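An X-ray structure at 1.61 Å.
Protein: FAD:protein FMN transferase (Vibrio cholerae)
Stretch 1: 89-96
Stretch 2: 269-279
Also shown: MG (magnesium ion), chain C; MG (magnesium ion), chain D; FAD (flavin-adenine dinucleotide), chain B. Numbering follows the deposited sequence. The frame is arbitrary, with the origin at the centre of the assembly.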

# COMPACT_ATOMS: atom_id res chain seq x y z
N GLY A 89 -3.27 -9.17 -12.07
CA GLY A 89 -3.05 -10.49 -12.69
C GLY A 89 -2.35 -11.44 -11.74
O GLY A 89 -2.79 -12.58 -11.60
N LEU A 90 -1.30 -10.96 -11.06
CA LEU A 90 -0.45 -11.84 -10.24
C LEU A 90 -1.28 -12.36 -9.06
O LEU A 90 -1.09 -13.50 -8.72
CB LEU A 90 0.80 -11.10 -9.80
CG LEU A 90 1.83 -11.96 -9.08
CD1 LEU A 90 2.39 -13.06 -9.99
CD2 LEU A 90 2.94 -11.08 -8.54
N THR A 91 -2.21 -11.56 -8.53
CA THR A 91 -3.01 -11.94 -7.36
C THR A 91 -4.34 -12.55 -7.79
O THR A 91 -5.23 -12.63 -6.93
CB THR A 91 -3.15 -10.75 -6.39
OG1 THR A 91 -3.87 -9.70 -7.04
CG2 THR A 91 -1.81 -10.29 -5.89
N GLU A 92 -4.50 -13.00 -9.04
CA GLU A 92 -5.72 -13.72 -9.49
C GLU A 92 -6.95 -12.82 -9.24
O GLU A 92 -8.00 -13.37 -8.86
CB GLU A 92 -5.81 -15.09 -8.78
CG GLU A 92 -4.62 -16.04 -9.02
CD GLU A 92 -4.53 -17.31 -8.16
OE1 GLU A 92 -5.45 -17.57 -7.32
OE2 GLU A 92 -3.50 -18.04 -8.28
N GLY A 93 -6.84 -11.49 -9.40
CA GLY A 93 -7.99 -10.56 -9.29
C GLY A 93 -8.20 -9.97 -7.90
O GLY A 93 -9.12 -9.13 -7.74
N ALA A 94 -7.44 -10.44 -6.92
CA ALA A 94 -7.61 -10.03 -5.50
C ALA A 94 -7.34 -8.52 -5.33
O ALA A 94 -8.08 -7.85 -4.63
CB ALA A 94 -6.72 -10.87 -4.62
N LEU A 95 -6.22 -8.03 -5.86
CA LEU A 95 -5.93 -6.59 -5.82
C LEU A 95 -6.63 -5.95 -7.00
O LEU A 95 -6.27 -6.25 -8.16
CB LEU A 95 -4.44 -6.31 -5.89
CG LEU A 95 -4.11 -4.87 -5.50
CD1 LEU A 95 -4.16 -4.70 -3.99
CD2 LEU A 95 -2.74 -4.42 -6.03
N ASP A 96 -7.64 -5.14 -6.74
CA ASP A 96 -8.45 -4.55 -7.84
C ASP A 96 -8.72 -3.10 -7.48
O ASP A 96 -9.61 -2.84 -6.74
CB ASP A 96 -9.71 -5.37 -8.11
CG ASP A 96 -10.43 -4.90 -9.38
OD1 ASP A 96 -10.20 -3.74 -9.80
OD2 ASP A 96 -11.21 -5.72 -9.95
N ASP A 269 3.61 -2.72 -1.35
CA ASP A 269 2.31 -2.19 -0.86
C ASP A 269 1.16 -2.93 -1.53
O ASP A 269 0.24 -3.41 -0.81
CB ASP A 269 2.28 -0.68 -1.07
CG ASP A 269 1.24 0.09 -0.28
OD1 ASP A 269 0.57 -0.54 0.59
OD2 ASP A 269 1.05 1.30 -0.58
N GLY A 270 1.15 -2.97 -2.86
CA GLY A 270 0.12 -3.70 -3.63
C GLY A 270 0.09 -5.16 -3.25
O GLY A 270 -1.02 -5.72 -3.06
N LEU A 271 1.25 -5.78 -3.12
CA LEU A 271 1.34 -7.23 -2.83
C LEU A 271 0.77 -7.56 -1.46
O LEU A 271 0.00 -8.54 -1.35
CB LEU A 271 2.79 -7.70 -2.94
CG LEU A 271 3.22 -7.95 -4.38
CD1 LEU A 271 4.70 -8.22 -4.40
CD2 LEU A 271 2.47 -9.10 -5.03
N ALA A 272 1.08 -6.74 -0.46
CA ALA A 272 0.65 -7.07 0.90
C ALA A 272 -0.89 -7.12 0.91
O ALA A 272 -1.45 -8.06 1.51
CB ALA A 272 1.22 -6.07 1.87
N THR A 273 -1.55 -6.14 0.29
CA THR A 273 -3.04 -6.10 0.33
C THR A 273 -3.56 -7.28 -0.52
O THR A 273 -4.52 -7.97 -0.13
CB THR A 273 -3.56 -4.74 -0.16
OG1 THR A 273 -2.93 -3.65 0.57
CG2 THR A 273 -5.06 -4.70 0.01
N GLY A 274 -3.00 -7.47 -1.72
CA GLY A 274 -3.46 -8.51 -2.64
C GLY A 274 -3.34 -9.88 -2.04
O GLY A 274 -4.33 -10.65 -2.07
N LEU A 275 -2.19 -10.20 -1.45
CA LEU A 275 -2.00 -11.53 -0.85
C LEU A 275 -2.95 -11.69 0.36
O LEU A 275 -3.52 -12.80 0.55
CB LEU A 275 -0.53 -11.74 -0.49
CG LEU A 275 0.45 -11.69 -1.65
CD1 LEU A 275 1.86 -11.91 -1.12
CD2 LEU A 275 0.15 -12.72 -2.72
N MET A 276 -3.20 -10.64 1.13
CA MET A 276 -4.18 -10.70 2.26
C MET A 276 -5.57 -11.14 1.76
O MET A 276 -6.19 -12.02 2.37
CB MET A 276 -4.25 -9.37 2.99
CG MET A 276 -5.19 -9.39 4.15
SD MET A 276 -4.49 -8.32 5.46
CE MET A 276 -5.86 -8.51 6.60
N VAL A 277 -6.04 -10.56 0.66
CA VAL A 277 -7.37 -10.85 0.07
C VAL A 277 -7.36 -12.29 -0.46
O VAL A 277 -8.41 -12.98 -0.36
CB VAL A 277 -7.76 -9.82 -1.01
CG1 VAL A 277 -9.01 -10.25 -1.75
CG2 VAL A 277 -7.90 -8.40 -0.46
N MET A 278 -6.23 -12.77 -0.98
CA MET A 278 -6.14 -14.16 -1.54
C MET A 278 -6.30 -15.19 -0.42
O MET A 278 -6.88 -16.28 -0.69
CB MET A 278 -4.80 -14.40 -2.25
CG MET A 278 -4.65 -13.61 -3.51
SD MET A 278 -3.10 -14.09 -4.36
CE MET A 278 -3.69 -15.47 -5.34
N GLY A 279 -5.85 -14.86 0.79
CA GLY A 279 -5.81 -15.81 1.90
C GLY A 279 -4.51 -16.58 1.92
O GLY A 279 -3.70 -16.45 0.96
MG MG C . -1.43 -1.99 -0.14
MG MG D . -0.58 0.19 2.26
PA FAD B . -3.71 -1.10 2.33
O1A FAD B . -3.95 -2.33 3.14
O2A FAD B . -2.38 -0.87 1.73
O5B FAD B . -4.80 -0.98 1.17
C5B FAD B . -6.17 -0.82 1.64
C4B FAD B . -6.87 0.30 0.91
O4B FAD B . -6.95 0.05 -0.52
C3B FAD B . -8.31 0.47 1.39
O3B FAD B . -8.36 1.44 2.43
C2B FAD B . -9.05 0.90 0.11
O2B FAD B . -8.90 2.28 -0.12
C1B FAD B . -8.30 0.11 -0.96
N9A FAD B . -8.75 -1.24 -1.20
C8A FAD B . -9.56 -2.05 -0.39
N7A FAD B . -9.64 -3.28 -0.86
C5A FAD B . -8.92 -3.29 -2.04
C6A FAD B . -8.68 -4.30 -2.98
N6A FAD B . -9.11 -5.57 -2.86
N1A FAD B . -7.87 -3.97 -4.01
C2A FAD B . -7.42 -2.70 -4.12
N3A FAD B . -7.58 -1.67 -3.28
C4A FAD B . -8.36 -2.04 -2.25
N1 FAD B . -7.06 9.40 3.71
C2 FAD B . -7.75 10.50 4.18
O2 FAD B . -8.49 10.38 5.18
N3 FAD B . -7.63 11.72 3.62
C4 FAD B . -6.84 11.95 2.52
O4 FAD B . -6.77 13.06 2.01
C4X FAD B . -6.11 10.83 1.98
N5 FAD B . -5.35 11.02 0.92
C5X FAD B . -4.68 9.93 0.41
C6 FAD B . -3.88 10.10 -0.74
C7 FAD B . -3.17 9.06 -1.31
C7M FAD B . -2.33 9.32 -2.54
C8 FAD B . -3.23 7.79 -0.70
C8M FAD B . -2.50 6.61 -1.28
C9 FAD B . -4.03 7.61 0.43
C9A FAD B . -4.75 8.66 1.02
N10 FAD B . -5.58 8.50 2.14
C10 FAD B . -6.28 9.57 2.66
C1' FAD B . -5.63 7.20 2.84
C2' FAD B . -6.47 6.17 2.18
O2' FAD B . -7.83 6.58 2.15
C3' FAD B . -6.36 4.85 2.97
O3' FAD B . -6.86 4.97 4.28
C4' FAD B . -4.94 4.35 3.15
O4' FAD B . -4.21 4.57 1.95
C5' FAD B . -4.91 2.90 3.60
O5' FAD B . -3.54 2.44 3.54
P FAD B . -3.16 1.06 4.22
O1P FAD B . -3.75 0.93 5.55
O2P FAD B . -1.67 0.98 3.95
O3P FAD B . -4.01 0.12 3.27
O HOH W 1 -1.00 2.02 0.81
O HOH W 2 0.09 -2.24 2.83

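The two stretches meet without a single hydrogen bond between them; 461 Å² of surface is buried by fit alone. Stretch 2 is helical from Asp 269 to Met 278, whereas stretch 1 leaves its helix at Thr 91, turns through a type I' beta turn from Thr 91 to Ala 94, and runs on to Asp 96. The turn is closed by Ala 94 N to Thr 91 O (3.1 Å); the Thr 91 hydroxyl, OG1, accepts from Leu 95 N (3.1 Å), and CG2 faces the helix.

That methyl fills the central hollow, made by Gly 274. Thr 91 CG2 lies 4.1 Å from Gly 274 CA, and a CB on this glycine would come within 2.8 Å of the same methyl, a clash. The missing side chain lets the backbones approach to 4.5 Å between Leu 95 CA and Gly 274 CA. At Gly 270, one turn earlier, a CB would come tightly to 3.3 Å from Leu 95 CD2. Separately, Leu 95 CD1 reaches 3.4 Å from Gly 270 O and 3.9 Å from Thr 273 CB.

Ala 94 is the second bump. Its CB sits 3.5 Å from Gly 274 O, 3.7 Å from Val 277 CG1 and 3.6 Å from Met 278 CG, in a pocket walled by the carbonyl oxygen and two apolar side chains. Met 278 in turn projects from the helix toward the turn: its SD is 3.9 Å from Thr 91 CB, and its CE lies 3.6 Å from Thr 91 O and 3.4 Å from Glu 92 OE1. Earlier in both stretches, Leu 90 CD2 meets Leu 271 CD2 at 4.1 Å.

FAD also joins the stretches. Its adenine N6A donates to Ala 94 O (3.1 Å) and its N1A accepts from Asp 96 N (3.0 Å), while FAD O2A shares one magnesium ion with Asp 269 and Thr 273 OG1.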